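Local coordinates for protein putative Ribokinase II (Escherichia coli O6, PDB 3IQ0) that binds ATP and magnesium and probably phosphorylates a sugar, as a member of the pfkB (ribokinase) family of carbohydrate kinases, at residues F243-Y248 against R278-A283. Numbering follows the deposited sequence.
Sequences FHVESY and RALQYA
L280 reaches from its helix to meet F243 tip to tip, and with V245 this pair makes the tight half of the contact. The leucine CG stands anti to its backbone N (chi1 -170°), and methyl CD2 lies 3.2 Å from F243 CE1, oblique to the ring; this is shorter than a usual carbon-carbon contact, so its exact value is doubtful. V245 arrives beside them, sliding past L280 in the opposite direction; its CG1 is 3.8 Å from L280 CD2, and its CG2 rests 4.0 Å from L280 CG. A branched leucine suits this place because one methyl can serve both a flat ring and a beta-branched side chain. L280 also touches A234 and Y236 on the adjoining strand 234-237, while F243 stacks on H277. Strand 242-245, at the border of the large sheet of this ribokinase-type fold, is thus packed against helix 276-290; the axes of 243-245 and 278-283 approach to 8.9 Å, their N-to-C directions 29° apart.

Past the strand's end the packing is looser. The Y248 and Q281 side chains cross obliquely, ring and amide planes only 8° apart, yet Y248 OH stays 3.8 Å from Q281 O and 4.2 Å from Q281 CB, without a hydrogen bond. The carbonyl oxygen lies at the ring's edge, near its plane. Glutamine's long, flexible, polar chain fits this partly exposed site. On the outer side, H244 turns away from the helix and its NE2 hydrogen-bonds Q232 O. Y248 itself is buried, edge-to-face with F309 and H313, and belongs to the ATP pocket. Between the two segments the contact is therefore apolar and nondirectional; a directional tie to the same helix comes just beyond, where N284 ND2 donates to E246 O.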
# COMPACT_ATOMS: atom_id res chain seq x y z
N PHE B 243 -12.29 35.12 22.11
CA PHE B 243 -11.68 36.03 21.15
C PHE B 243 -11.27 35.31 19.87
O PHE B 243 -11.21 34.08 19.83
CB PHE B 243 -10.48 36.75 21.77
CG PHE B 243 -9.38 35.83 22.20
CD1 PHE B 243 -8.43 35.40 21.28
CD2 PHE B 243 -9.29 35.41 23.52
CE1 PHE B 243 -7.40 34.55 21.68
CE2 PHE B 243 -8.26 34.57 23.93
CZ PHE B 243 -7.31 34.14 23.01
N HIS B 244 -10.99 36.09 18.83
CA HIS B 244 -10.63 35.53 17.54
C HIS B 244 -9.55 36.36 16.84
O HIS B 244 -9.34 37.52 17.17
CB HIS B 244 -11.92 35.44 16.69
CG HIS B 244 -11.70 35.51 15.21
ND1 HIS B 244 -11.39 36.68 14.55
CD2 HIS B 244 -11.76 34.55 14.25
CE1 HIS B 244 -11.28 36.45 13.26
NE2 HIS B 244 -11.50 35.16 13.05
N VAL B 245 -8.84 35.72 15.91
CA VAL B 245 -7.78 36.38 15.15
C VAL B 245 -8.02 36.18 13.66
O VAL B 245 -8.56 35.16 13.23
CB VAL B 245 -6.38 35.83 15.50
CG1 VAL B 245 -6.09 36.06 16.97
CG2 VAL B 245 -6.30 34.34 15.17
N GLU B 246 -7.63 37.17 12.86
CA GLU B 246 -7.80 37.10 11.42
C GLU B 246 -6.69 36.26 10.81
O GLU B 246 -5.63 36.11 11.41
CB GLU B 246 -7.74 38.49 10.79
CG GLU B 246 -8.78 39.47 11.28
CD GLU B 246 -8.64 40.82 10.61
OE1 GLU B 246 -7.57 41.44 10.76
OE2 GLU B 246 -9.59 41.25 9.93
N SER B 247 -6.94 35.74 9.62
CA SER B 247 -5.95 34.93 8.93
C SER B 247 -4.92 35.83 8.26
O SER B 247 -5.21 36.97 7.92
CB SER B 247 -6.62 34.06 7.86
OG SER B 247 -7.12 34.87 6.81
N TYR B 248 -3.72 35.30 8.09
CA TYR B 248 -2.65 36.03 7.43
C TYR B 248 -2.78 35.68 5.96
O TYR B 248 -3.00 34.52 5.61
CB TYR B 248 -1.29 35.57 7.96
CG TYR B 248 -1.06 35.87 9.42
CD1 TYR B 248 -0.63 37.13 9.83
CD2 TYR B 248 -1.28 34.90 10.40
CE1 TYR B 248 -0.44 37.42 11.18
CE2 TYR B 248 -1.10 35.18 11.75
CZ TYR B 248 -0.68 36.43 12.13
OH TYR B 248 -0.51 36.72 13.47
N ARG B 278 -1.38 35.00 22.84
CA ARG B 278 -0.13 34.82 22.11
C ARG B 278 -0.15 33.48 21.36
O ARG B 278 0.17 33.42 20.17
CB ARG B 278 1.05 34.84 23.08
CG ARG B 278 1.71 36.19 23.24
CD ARG B 278 2.84 36.36 22.24
NE ARG B 278 4.06 36.81 22.91
CZ ARG B 278 4.64 36.17 23.92
NH1 ARG B 278 4.11 35.04 24.38
NH2 ARG B 278 5.75 36.65 24.47
N ALA B 279 -0.53 32.43 22.08
CA ALA B 279 -0.58 31.10 21.50
C ALA B 279 -1.50 31.00 20.28
O ALA B 279 -1.19 30.30 19.32
CB ALA B 279 -1.02 30.10 22.57
N LEU B 280 -2.63 31.72 20.32
CA LEU B 280 -3.55 31.68 19.19
C LEU B 280 -2.96 32.37 17.96
O LEU B 280 -3.13 31.89 16.84
CB LEU B 280 -4.88 32.33 19.57
CG LEU B 280 -5.99 32.13 18.53
CD1 LEU B 280 -6.39 30.67 18.48
CD2 LEU B 280 -7.20 32.99 18.87
N GLN B 281 -2.28 33.50 18.16
CA GLN B 281 -1.70 34.19 17.02
C GLN B 281 -0.55 33.37 16.44
O GLN B 281 -0.36 33.34 15.23
CB GLN B 281 -1.20 35.59 17.42
CG GLN B 281 0.18 35.64 18.04
CD GLN B 281 0.63 37.07 18.35
OE1 GLN B 281 0.67 37.93 17.47
NE2 GLN B 281 0.98 37.31 19.60
N TYR B 282 0.22 32.70 17.30
CA TYR B 282 1.34 31.87 16.85
C TYR B 282 0.85 30.63 16.11
O TYR B 282 1.39 30.27 15.07
CB TYR B 282 2.22 31.47 18.04
CG TYR B 282 3.35 32.45 18.30
CD1 TYR B 282 3.08 33.77 18.61
CD2 TYR B 282 4.68 32.06 18.16
CE1 TYR B 282 4.10 34.70 18.78
CE2 TYR B 282 5.71 32.98 18.33
CZ TYR B 282 5.42 34.29 18.64
OH TYR B 282 6.43 35.22 18.78
N ALA B 283 -0.18 29.98 16.66
CA ALA B 283 -0.74 28.80 16.02
C ALA B 283 -1.28 29.23 14.66
O ALA B 283 -1.01 28.59 13.64
CB ALA B 283 -1.87 28.22 16.86